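Citrinin polyketide synthase (Monascus purpureus, PDB 5MPT) builds, as a non-reducing polyketide synthase, the keto-aldehyde precursor of the mycotoxin citrinin, with this chain being its C-methyltransferase domain. Local coordinates at residues 225-229 with 254-260; 235-241 with 259-265; 276-282 with 303-309. All coordinates share one frame; numbering follows the deposited sequence. Where two conformers were deposited one is given.

Interaction 1. Residues 225-229 with 254-260; sequences LPLLE and FKKYPFM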
loop_
_atom_site.group_PDB
_atom_site.type_symbol
_atom_site.label_atom_id
_atom_site.label_comp_id
_atom_site.label_asym_id
_atom_site.label_seq_id
_atom_site.Cartn_x
_atom_site.Cartn_y
_atom_site.Cartn_z
ATOM N N LEU A 225 -16.503 -1.921 8.825
ATOM C CA LEU A 225 -17.558 -1.481 9.739
ATOM C C LEU A 225 -18.907 -2.047 9.338
ATOM O O LEU A 225 -19.583 -2.632 10.202
ATOM C CB LEU A 225 -17.582 0.049 9.809
ATOM C CG LEU A 225 -16.554 0.744 10.712
ATOM C CD1 LEU A 225 -15.209 0.028 10.701
ATOM C CD2 LEU A 225 -16.387 2.193 10.311
ATOM N N PRO A 226 -19.369 -1.901 8.087
ATOM C CA PRO A 226 -20.607 -2.583 7.674
ATOM C C PRO A 226 -20.539 -4.075 7.868
ATOM O O PRO A 226 -21.551 -4.705 8.218
ATOM C CB PRO A 226 -20.732 -2.216 6.190
ATOM C CG PRO A 226 -19.940 -0.999 6.028
ATOM C CD PRO A 226 -18.814 -1.080 6.997
ATOM N N LEU A 227 -19.368 -4.670 7.628
ATOM C CA LEU A 227 -19.210 -6.100 7.882
ATOM C C LEU A 227 -19.504 -6.439 9.342
ATOM O O LEU A 227 -20.259 -7.369 9.629
ATOM C CB LEU A 227 -17.802 -6.554 7.498
ATOM C CG LEU A 227 -17.529 -8.029 7.832
ATOM C CD1 LEU A 227 -18.408 -8.944 6.983
ATOM C CD2 LEU A 227 -16.071 -8.403 7.670
ATOM N N LEU A 228 -18.888 -5.719 10.281
ATOM C CA LEU A 228 -19.110 -6.026 11.694
ATOM C C LEU A 228 -20.540 -5.696 12.115
ATOM O O LEU A 228 -21.115 -6.370 12.973
ATOM C CB LEU A 228 -18.104 -5.259 12.544
ATOM C CG LEU A 228 -16.647 -5.657 12.292
ATOM C CD1 LEU A 228 -15.685 -4.611 12.798
ATOM C CD2 LEU A 228 -16.383 -6.983 12.965
ATOM N N GLU A 229 -21.116 -4.648 11.531
ATOM C CA GLU A 229 -22.521 -4.328 11.753
ATOM C C GLU A 229 -23.414 -5.512 11.389
ATOM O O GLU A 229 -24.278 -5.920 12.173
ATOM C CB GLU A 229 -22.876 -3.091 10.927
ATOM C CG GLU A 229 -24.243 -2.479 11.154
ATOM C CD GLU A 229 -24.432 -1.205 10.336
ATOM O OE1 GLU A 229 -24.201 -1.242 9.103
ATOM O OE2 GLU A 229 -24.790 -0.163 10.926
ATOM N N PHE A 254 -17.611 8.015 10.305
ATOM C CA PHE A 254 -17.976 6.695 10.803
ATOM C C PHE A 254 -18.730 6.749 12.131
ATOM O O PHE A 254 -18.817 5.733 12.832
ATOM C CB PHE A 254 -16.721 5.831 10.925
ATOM C CG PHE A 254 -16.036 5.560 9.605
ATOM C CD1 PHE A 254 -16.748 5.042 8.520
ATOM C CD2 PHE A 254 -14.689 5.814 9.448
ATOM C CE1 PHE A 254 -16.119 4.788 7.308
ATOM C CE2 PHE A 254 -14.059 5.563 8.239
ATOM C CZ PHE A 254 -14.782 5.047 7.168
ATOM N N LYS A 255 -19.297 7.909 12.474
ATOM C CA LYS A 255 -20.062 8.042 13.711
ATOM C C LYS A 255 -21.239 7.079 13.742
ATOM O O LYS A 255 -21.602 6.569 14.807
ATOM C CB LYS A 255 -20.559 9.477 13.859
ATOM C CG LYS A 255 -21.257 9.757 15.170
ATOM C CD LYS A 255 -21.930 11.116 15.152
ATOM C CE LYS A 255 -22.670 11.378 16.454
ATOM N NZ LYS A 255 -21.757 11.351 17.628
ATOM N N LYS A 256 -21.861 6.843 12.588
ATOM C CA LYS A 256 -22.973 5.911 12.435
ATOM C C LYS A 256 -22.820 4.680 13.313
ATOM O O LYS A 256 -23.805 4.175 13.860
ATOM C CB LYS A 256 -23.087 5.480 10.969
ATOM C CG LYS A 256 -24.093 4.373 10.694
ATOM C CD LYS A 256 -24.085 3.970 9.230
ATOM C CE LYS A 256 -25.162 2.930 8.929
ATOM N NZ LYS A 256 -25.249 2.592 7.476
ATOM N N TYR A 257 -21.598 4.181 13.446
ATOM C CA TYR A 257 -21.384 2.891 14.077
ATOM C C TYR A 257 -21.063 3.087 15.556
ATOM O O TYR A 257 -20.111 3.812 15.882
ATOM C CB TYR A 257 -20.266 2.144 13.368
ATOM C CG TYR A 257 -20.487 2.009 11.874
ATOM C CD1 TYR A 257 -21.210 0.945 11.349
ATOM C CD2 TYR A 257 -19.980 2.946 10.994
ATOM C CE1 TYR A 257 -21.418 0.817 10.001
ATOM C CE2 TYR A 257 -20.183 2.819 9.622
ATOM C CZ TYR A 257 -20.903 1.755 9.137
ATOM O OH TYR A 257 -21.118 1.612 7.776
ATOM N N PRO A 258 -21.827 2.490 16.476
ATOM C CA PRO A 258 -21.629 2.778 17.902
ATOM C C PRO A 258 -20.509 1.982 18.543
ATOM O O PRO A 258 -20.157 2.261 19.699
ATOM C CB PRO A 258 -22.977 2.390 18.507
ATOM C CG PRO A 258 -23.386 1.203 17.689
ATOM C CD PRO A 258 -22.889 1.484 16.277
ATOM N N PHE A 259 -19.956 0.996 17.839
ATOM C CA PHE A 259 -18.871 0.174 18.346
ATOM C C PHE A 259 -17.496 0.774 18.046
ATOM O O PHE A 259 -16.488 0.068 18.153
ATOM C CB PHE A 259 -18.968 -1.246 17.769
ATOM C CG PHE A 259 -18.998 -1.308 16.240
ATOM C CD1 PHE A 259 -17.846 -1.085 15.497
ATOM C CD2 PHE A 259 -20.168 -1.607 15.567
ATOM C CE1 PHE A 259 -17.862 -1.144 14.116
ATOM C CE2 PHE A 259 -20.194 -1.674 14.179
ATOM C CZ PHE A 259 -19.038 -1.438 13.452
ATOM N N MET A 260 -17.425 2.055 17.705
ATOM C CA MET A 260 -16.186 2.654 17.229
ATOM C C MET A 260 -15.499 3.456 18.322
ATOM O O MET A 260 -16.146 4.165 19.098
ATOM C CB MET A 260 -16.444 3.565 16.028
ATOM C CG MET A 260 -16.886 2.824 14.792
ATOM S SD MET A 260 -15.673 1.645 14.154
ATOM C CE MET A 260 -14.338 2.762 13.731
#
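The carbonyl oxygen of Leu225 is approached from two directions: Glu229 N bonds to it at 2.9 Å within the helix, and Phe259 lays the edge of its ring against it, CZ 3.5 Å from Leu225 O. No hydrogen bond joins the two segments, so the contact rests on packing around the Leu225 side chain. Its CB sits over the centre of the Tyr257 ring, 3.7 Å from the centroid and only 7° off the normal, a well-centred CH-pi contact. The opposite face of that ring carries the Lys256 CD methylene. With CG anti to its carbonyl carbon (chi1 -80°), Leu225 carries CD2 over a face of the Phe254 ring, 3.4 Å from Phe254 CD1, while in one of the two Met260 conformers SD lies 3.7 Å from Leu225 CG. On the exposed side the extended Glu229 chain brings its carboxylate to the Tyr257 edge, OE1 3.6 Å from Tyr257 CE1, the two planes 48° apart. Lys256 NZ lies 4.3 Å from Glu229 OE1, too far for a salt bridge, so any attraction there is probably modest. Helix 221-231 thus packs beside the loop that leads into the edge strand 260-264 of a Rossmann-like methyltransferase sheet.

Interaction 2. Residues 235-241 with 259-265; sequences VEYTMTD and FMKFKVV. With SAH (S-adenosyl-L-homocysteine), chain B.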
loop_
_atom_site.group_PDB
_atom_site.type_symbol
_atom_site.label_atom_id
_atom_site.label_comp_id
_atom_site.label_asym_id
_atom_site.label_seq_id
_atom_site.Cartn_x
_atom_site.Cartn_y
_atom_site.Cartn_z
ATOM N N VAL A 235 -18.277 -6.135 19.510
ATOM C CA VAL A 235 -17.003 -5.691 18.957
ATOM C C VAL A 235 -16.705 -4.292 19.465
ATOM O O VAL A 235 -17.608 -3.486 19.698
ATOM C CB VAL A 235 -17.018 -5.715 17.409
ATOM C CG1 VAL A 235 -18.160 -4.869 16.882
ATOM C CG2 VAL A 235 -15.691 -5.201 16.835
ATOM N N GLU A 236 -15.417 -4.015 19.641
ATOM C CA GLU A 236 -14.891 -2.668 19.799
ATOM C C GLU A 236 -13.818 -2.499 18.736
ATOM O O GLU A 236 -12.814 -3.224 18.746
ATOM C CB GLU A 236 -14.334 -2.458 21.216
ATOM C CG GLU A 236 -15.400 -2.533 22.319
ATOM C CD GLU A 236 -14.812 -2.704 23.727
ATOM O OE1 GLU A 236 -13.574 -2.611 23.878
ATOM O OE2 GLU A 236 -15.594 -2.936 24.680
ATOM N N TYR A 237 -14.062 -1.587 17.783
ATOM C CA TYR A 237 -13.150 -1.303 16.672
ATOM C C TYR A 237 -12.476 0.038 16.897
ATOM O O TYR A 237 -13.141 1.077 16.895
ATOM C CB TYR A 237 -13.914 -1.286 15.365
ATOM C CG TYR A 237 -13.058 -1.335 14.127
ATOM C CD1 TYR A 237 -12.368 -0.216 13.681
ATOM C CD2 TYR A 237 -12.975 -2.499 13.383
ATOM C CE1 TYR A 237 -11.611 -0.268 12.518
ATOM C CE2 TYR A 237 -12.234 -2.560 12.230
ATOM C CZ TYR A 237 -11.547 -1.440 11.802
ATOM O OH TYR A 237 -10.809 -1.520 10.643
ATOM N N THR A 238 -11.163 0.013 17.107
ATOM C CA THR A 238 -10.390 1.214 17.347
ATOM C C THR A 238 -9.686 1.548 16.039
ATOM O O THR A 238 -8.785 0.825 15.591
ATOM C CB THR A 238 -9.413 1.018 18.509
ATOM O OG1 THR A 238 -10.133 0.612 19.682
ATOM C CG2 THR A 238 -8.666 2.307 18.820
ATOM N N MET A 239 -10.124 2.627 15.414
ATOM C CA MET A 239 -9.523 3.106 14.189
ATOM C C MET A 239 -8.452 4.126 14.555
ATOM O O MET A 239 -8.735 5.103 15.260
ATOM C CB MET A 239 -10.585 3.730 13.297
ATOM C CG MET A 239 -10.055 4.168 11.970
ATOM S SD MET A 239 -11.206 5.246 11.150
ATOM C CE MET A 239 -10.289 5.529 9.640
ATOM N N THR A 240 -7.227 3.899 14.089
ATOM C CA THR A 240 -6.111 4.763 14.454
ATOM C C THR A 240 -5.247 5.106 13.245
ATOM O O THR A 240 -5.303 4.457 12.196
ATOM C CB THR A 240 -5.240 4.106 15.531
ATOM O OG1 THR A 240 -4.340 3.167 14.940
ATOM C CG2 THR A 240 -6.088 3.395 16.587
ATOM N N ASP A 241 -4.443 6.163 13.407
ATOM C CA ASP A 241 -3.505 6.609 12.377
ATOM C C ASP A 241 -2.558 7.594 13.029
ATOM O O ASP A 241 -2.851 8.145 14.084
ATOM C CB ASP A 241 -4.207 7.285 11.187
ATOM C CG ASP A 241 -3.327 7.359 9.926
ATOM O OD1 ASP A 241 -3.386 6.471 9.049
ATOM O OD2 ASP A 241 -2.570 8.328 9.789
ATOM N N PHE A 259 -19.956 0.996 17.839
ATOM C CA PHE A 259 -18.871 0.174 18.346
ATOM C C PHE A 259 -17.496 0.774 18.046
ATOM O O PHE A 259 -16.488 0.068 18.153
ATOM C CB PHE A 259 -18.968 -1.246 17.769
ATOM C CG PHE A 259 -18.998 -1.308 16.240
ATOM C CD1 PHE A 259 -17.846 -1.085 15.497
ATOM C CD2 PHE A 259 -20.168 -1.607 15.567
ATOM C CE1 PHE A 259 -17.862 -1.144 14.116
ATOM C CE2 PHE A 259 -20.194 -1.674 14.179
ATOM C CZ PHE A 259 -19.038 -1.438 13.452
ATOM N N MET A 260 -17.425 2.055 17.705
ATOM C CA MET A 260 -16.186 2.654 17.229
ATOM C C MET A 260 -15.499 3.456 18.322
ATOM O O MET A 260 -16.146 4.165 19.098
ATOM C CB MET A 260 -16.444 3.565 16.028
ATOM C CG MET A 260 -16.886 2.824 14.792
ATOM S SD MET A 260 -15.673 1.645 14.154
ATOM C CE MET A 260 -14.338 2.762 13.731
ATOM N N LYS A 261 -14.181 3.325 18.366
ATOM C CA LYS A 261 -13.299 4.237 19.064
ATOM C C LYS A 261 -12.350 4.803 18.010
ATOM O O LYS A 261 -12.057 4.140 17.011
ATOM C CB LYS A 261 -12.520 3.530 20.189
ATOM C CG LYS A 261 -13.357 2.623 21.132
ATOM C CD LYS A 261 -14.377 3.381 21.983
ATOM C CE LYS A 261 -13.727 4.254 23.048
ATOM N NZ LYS A 261 -14.742 4.988 23.866
ATOM N N PHE A 262 -11.890 6.041 18.211
ATOM C CA PHE A 262 -10.973 6.709 17.292
ATOM C C PHE A 262 -9.813 7.316 18.078
ATOM O O PHE A 262 -10.035 7.973 19.099
ATOM C CB PHE A 262 -11.667 7.841 16.504
ATOM C CG PHE A 262 -12.873 7.407 15.746
ATOM C CD1 PHE A 262 -14.094 7.253 16.389
ATOM C CD2 PHE A 262 -12.796 7.158 14.390
ATOM C CE1 PHE A 262 -15.214 6.850 15.685
ATOM C CE2 PHE A 262 -13.906 6.759 13.697
ATOM C CZ PHE A 262 -15.116 6.606 14.345
ATOM N N LYS A 263 -8.581 7.139 17.589
ATOM C CA LYS A 263 -7.407 7.565 18.347
ATOM C C LYS A 263 -6.191 7.690 17.425
ATOM O O LYS A 263 -6.043 6.921 16.469
ATOM C CB LYS A 263 -7.109 6.586 19.507
ATOM C CG LYS A 263 -5.946 7.004 20.430
ATOM C CD LYS A 263 -5.704 6.002 21.598
ATOM C CE LYS A 263 -4.597 6.479 22.568
ATOM N NZ LYS A 263 -4.379 5.546 23.718
ATOM N N VAL A 264 -5.342 8.687 17.708
ATOM C CA VAL A 264 -4.043 8.843 17.051
ATOM C C VAL A 264 -3.047 7.876 17.680
ATOM O O VAL A 264 -2.814 7.911 18.895
ATOM C CB VAL A 264 -3.538 10.293 17.182
ATOM C CG1 VAL A 264 -2.174 10.449 16.516
ATOM C CG2 VAL A 264 -4.542 11.276 16.575
ATOM N N VAL A 265 -2.433 7.025 16.861
ATOM C CA VAL A 265 -1.475 6.039 17.351
ATOM C C VAL A 265 -0.323 5.956 16.366
ATOM O O VAL A 265 -0.538 5.807 15.159
ATOM C CB VAL A 265 -2.102 4.647 17.546
ATOM C CG1 VAL A 265 -1.015 3.615 17.896
ATOM C CG2 VAL A 265 -3.174 4.704 18.601
HETATM N N SAH B . -4.525 2.187 5.158
HETATM C CA SAH B . -4.366 3.407 4.310
HETATM C CB SAH B . -3.586 3.265 3.009
HETATM C CG SAH B . -2.080 3.160 3.174
HETATM S SD SAH B . -1.454 4.865 3.366
HETATM C C SAH B . -5.791 3.916 3.957
HETATM O O SAH B . -5.804 5.215 3.745
HETATM O OXT SAH B . -6.760 3.206 3.849
HETATM C "C5'" SAH B . -0.374 4.728 4.814
HETATM C "C4'" SAH B . -1.109 5.249 6.032
HETATM O "O4'" SAH B . -0.233 4.979 7.149
HETATM C "C3'" SAH B . -1.383 6.759 6.040
HETATM O "O3'" SAH B . -2.717 6.938 6.504
HETATM C "C2'" SAH B . -0.340 7.307 7.030
HETATM O "O2'" SAH B . -0.808 8.448 7.745
HETATM C "C1'" SAH B . -0.179 6.118 7.970
HETATM N N9 SAH B . 1.068 6.063 8.723
HETATM C C8 SAH B . 2.333 6.362 8.291
HETATM N N7 SAH B . 3.255 6.263 9.218
HETATM C C5 SAH B . 2.545 5.876 10.347
HETATM C C6 SAH B . 2.938 5.606 11.672
HETATM N N6 SAH B . 4.194 5.724 12.120
HETATM N N1 SAH B . 1.978 5.241 12.543
HETATM C C2 SAH B . 0.714 5.151 12.119
HETATM N N3 SAH B . 0.221 5.374 10.900
HETATM C C4 SAH B . 1.197 5.742 10.052
HETATM O O HOH W 1 -2.097 3.891 13.641
#
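Tyr237 and Met260 run alongside each other on the buried side of two parallel strands. In one of the two Met260 conformers, Tyr237 CD1 is 3.6 Å from Met260 CE and the sulfur is oblique to the ring, a Met-aromatic contact. In that conformer the Met260 chain, bent at chi2 and chi3, curls its methyl back to Met239 CB as well. Beyond it Met239, CG anti to the backbone N (chi1 -176°) and extended, sets its sulfur obliquely beside the Phe262 ring, SD 4.0 Å from Phe262 CE2. At the start of the pair Val235 CG1 lies over a face of the Phe259 ring. Helices 221-231 and 244-253 pack on this side, and the Tyr237 hydroxyl is bonded to Glu212.

The other side is looser: Thr238 OG1 merely touches Lys261 CB at 3.8 Å, and the chains of Lys261 and Lys263 lead away from the neighbouring strand, Lys261 into solvent.

The backbone bonds are nearly straight at the start (172° at Tyr237 N to Phe259 O) and more bent at the far end (151° at Val265 N to Asp241 O). There a water links Thr240 OG1, also bonded to Glu212 O, with Val265 O. Asp241 OD1 and OD2 each take one ribose hydroxyl of S-adenosylhomocysteine, O3' and O2', both at 2.7 Å. An acidic residue at the end of the second strand, bonding both ribose hydroxyls, is a hallmark of Rossmann-like, class I methyltransferases.

Interaction 3. Residues 276-282 with 303-309; sequences VHSQHII and RILRPDG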
loop_
_atom_site.group_PDB
_atom_site.type_symbol
_atom_site.label_atom_id
_atom_site.label_comp_id
_atom_site.label_asym_id
_atom_site.label_seq_id
_atom_site.Cartn_x
_atom_site.Cartn_y
_atom_site.Cartn_z
ATOM N N VAL A 276 -1.433 -2.397 26.053
ATOM C CA VAL A 276 -0.668 -3.638 26.171
ATOM C C VAL A 276 -1.618 -4.826 26.295
ATOM O O VAL A 276 -2.545 -4.833 27.123
ATOM C CB VAL A 276 0.301 -3.543 27.365
ATOM C CG1 VAL A 276 0.921 -4.890 27.742
ATOM C CG2 VAL A 276 1.443 -2.566 27.041
ATOM N N HIS A 277 -1.410 -5.827 25.436
ATOM C CA HIS A 277 -2.159 -7.090 25.513
ATOM C C HIS A 277 -3.662 -6.838 25.514
ATOM O O HIS A 277 -4.411 -7.452 26.273
ATOM C CB HIS A 277 -1.775 -7.882 26.767
ATOM C CG HIS A 277 -0.350 -8.352 26.817
ATOM N ND1 HIS A 277 0.445 -8.484 25.702
ATOM C CD2 HIS A 277 0.418 -8.729 27.872
ATOM C CE1 HIS A 277 1.638 -8.927 26.060
ATOM N NE2 HIS A 277 1.645 -9.090 27.371
ATOM N N SER A 278 -4.114 -5.911 24.681
ATOM C CA SER A 278 -5.498 -5.483 24.710
ATOM C C SER A 278 -6.307 -5.960 23.526
ATOM O O SER A 278 -7.519 -6.139 23.663
ATOM C CB SER A 278 -5.602 -3.963 24.785
ATOM O OG SER A 278 -5.004 -3.354 23.662
ATOM N N GLN A 279 -5.678 -6.198 22.379
ATOM C CA GLN A 279 -6.404 -6.433 21.148
ATOM C C GLN A 279 -6.337 -7.882 20.663
ATOM O O GLN A 279 -5.283 -8.530 20.741
ATOM C CB GLN A 279 -5.846 -5.527 20.031
ATOM C CG GLN A 279 -5.816 -4.086 20.324
ATOM C CD GLN A 279 -7.170 -3.493 20.658
ATOM O OE1 GLN A 279 -8.137 -3.618 19.925
ATOM N NE2 GLN A 279 -7.230 -2.836 21.803
ATOM N N HIS A 280 -7.468 -8.381 20.139
ATOM C CA HIS A 280 -7.514 -9.680 19.460
ATOM C C HIS A 280 -6.898 -9.624 18.075
ATOM O O HIS A 280 -6.215 -10.568 17.655
ATOM C CB HIS A 280 -8.959 -10.167 19.302
ATOM C CG HIS A 280 -9.624 -10.486 20.598
ATOM N ND1 HIS A 280 -10.367 -9.558 21.293
ATOM C CD2 HIS A 280 -9.669 -11.629 21.320
ATOM C CE1 HIS A 280 -10.842 -10.119 22.393
ATOM N NE2 HIS A 280 -10.419 -11.367 22.435
ATOM N N ILE A 281 -7.116 -8.522 17.369
ATOM C CA ILE A 281 -6.779 -8.372 15.958
ATOM C C ILE A 281 -6.211 -6.992 15.727
ATOM O O ILE A 281 -6.818 -5.985 16.117
ATOM C CB ILE A 281 -8.018 -8.573 15.065
ATOM C CG1 ILE A 281 -8.669 -9.901 15.367
ATOM C CG2 ILE A 281 -7.653 -8.452 13.607
ATOM C CD1 ILE A 281 -9.995 -10.072 14.617
ATOM N N ILE A 282 -5.053 -6.931 15.084
ATOM C CA ILE A 282 -4.550 -5.686 14.532
ATOM C C ILE A 282 -4.560 -5.795 13.016
ATOM O O ILE A 282 -3.959 -6.707 12.440
ATOM C CB ILE A 282 -3.161 -5.336 15.067
ATOM C CG1 ILE A 282 -3.331 -4.984 16.537
ATOM C CG2 ILE A 282 -2.542 -4.134 14.295
ATOM C CD1 ILE A 282 -2.082 -4.818 17.271
ATOM N N ARG A 303 3.181 -6.377 21.201
ATOM C CA ARG A 303 2.913 -6.137 22.614
ATOM C C ARG A 303 1.486 -5.662 22.838
ATOM O O ARG A 303 0.943 -5.843 23.927
ATOM C CB ARG A 303 3.930 -5.111 23.133
ATOM C CG ARG A 303 3.875 -4.824 24.653
ATOM C CD ARG A 303 4.018 -6.080 25.516
ATOM N NE ARG A 303 5.310 -6.748 25.333
ATOM C CZ ARG A 303 6.253 -6.869 26.266
ATOM N NH1 ARG A 303 6.074 -6.382 27.489
ATOM N NH2 ARG A 303 7.384 -7.495 25.971
ATOM N N ILE A 304 0.867 -5.079 21.814
ATOM C CA ILE A 304 -0.524 -4.647 21.884
ATOM C C ILE A 304 -1.481 -5.820 21.702
ATOM O O ILE A 304 -2.645 -5.730 22.108
ATOM C CB ILE A 304 -0.754 -3.554 20.825
ATOM C CG1 ILE A 304 0.091 -2.311 21.176
ATOM C CG2 ILE A 304 -2.208 -3.140 20.724
ATOM C CD1 ILE A 304 0.234 -1.308 20.024
ATOM N N LEU A 305 -1.004 -6.927 21.156
ATOM C CA LEU A 305 -1.865 -8.088 20.942
ATOM C C LEU A 305 -2.025 -8.867 22.226
ATOM O O LEU A 305 -1.065 -9.069 22.981
ATOM C CB LEU A 305 -1.294 -9.028 19.885
ATOM C CG LEU A 305 -1.323 -8.483 18.458
ATOM C CD1 LEU A 305 -0.634 -9.416 17.481
ATOM C CD2 LEU A 305 -2.757 -8.243 18.007
ATOM N N ARG A 306 -3.253 -9.313 22.465
ATOM C CA ARG A 306 -3.465 -10.401 23.403
ATOM C C ARG A 306 -2.663 -11.627 22.955
ATOM O O ARG A 306 -2.396 -11.794 21.762
ATOM C CB ARG A 306 -4.944 -10.763 23.468
ATOM C CG ARG A 306 -5.868 -9.664 23.946
ATOM C CD ARG A 306 -7.285 -9.969 23.525
ATOM N NE ARG A 306 -7.687 -11.329 23.903
ATOM C CZ ARG A 306 -8.324 -11.635 25.041
ATOM N NH1 ARG A 306 -8.667 -10.672 25.863
ATOM N NH2 ARG A 306 -8.673 -12.897 25.328
ATOM N N PRO A 307 -2.295 -12.512 23.892
ATOM C CA PRO A 307 -1.591 -13.753 23.518
ATOM C C PRO A 307 -2.341 -14.597 22.518
ATOM O O PRO A 307 -1.707 -15.330 21.749
ATOM C CB PRO A 307 -1.462 -14.495 24.863
ATOM C CG PRO A 307 -1.476 -13.463 25.845
ATOM C CD PRO A 307 -2.350 -12.354 25.351
ATOM N N ASP A 308 -3.669 -14.539 22.515
ATOM C CA ASP A 308 -4.462 -15.310 21.571
ATOM C C ASP A 308 -4.746 -14.545 20.277
ATOM O O ASP A 308 -5.483 -15.052 19.427
ATOM C CB ASP A 308 -5.777 -15.784 22.219
ATOM C CG ASP A 308 -6.682 -14.639 22.664
ATOM O OD1 ASP A 308 -6.425 -13.505 22.290
ATOM O OD2 ASP A 308 -7.670 -14.848 23.401
ATOM N N GLY A 309 -4.131 -13.376 20.083
ATOM C CA GLY A 309 -4.447 -12.518 18.958
ATOM C C GLY A 309 -3.519 -12.684 17.766
ATOM O O GLY A 309 -2.591 -13.494 17.747
HETATM O O HOH W 2 -8.391 -7.604 25.752
#
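Arg306 runs over one face of the His280 ring, CD over its centre and NE nearer the rim, ring and guanidinium planes 23° apart. Arg306 CD stands 3.5 Å from the ring centroid and 6° off its normal, which makes a CH-pi contact. Arg306 NE is 3.1 Å from His280 NE2, but the angle is too poor for a hydrogen bond; the ring nitrogens are instead bonded to Ser10 O (NE2) and Arg209 N (ND1). Asp308 fixes the rotation of the guanidinium side-on, NE bonding to OD1 at 3.0 Å and NH2 to OD2 at 2.9 Å, while a water joins Arg306 NH1 to Ser278 O. This pair lies where strand 279-285 begins and where helix 294-304 gives way, through a type I turn at Arg306 to Gly309, to the parallel strand 309-316, the beta-alpha-beta crossover of a Rossmann-like sheet. Farther back, Ile304 O takes two N-H groups, those of Ser278 and of Gln279 (3.1 Å from Gln279 N). His277 directs ND1 at Leu305 O, which sits 25° out of the ring plane at 3.2 Å. On the buried side Ile282 reaches across Ile304 at about a right angle, its CD1 also 3.6 Å from Leu305 CD2.

Overall arrangement
From the N terminus, helix 221-231 supplies the first half of interaction 1 and strand 235-241 the first half of interaction 2; residues 254-260 then close the first loop and 259-265 the second. The two therefore cross along the chain, share Phe259 and Met260, and touch directly, for example through Leu228 CD1 and Tyr237 CD2 at 3.5 Å. Together they tie helix 221-231 and the loop after helix 244-253 to one edge of the mixed sheet. Interaction 3 follows in series, its 276-282 joined by 303-309 around helix 294-304. It reaches the same sheet on the other side of strand 208-213, with its centre about 14 Å from that of interaction 2.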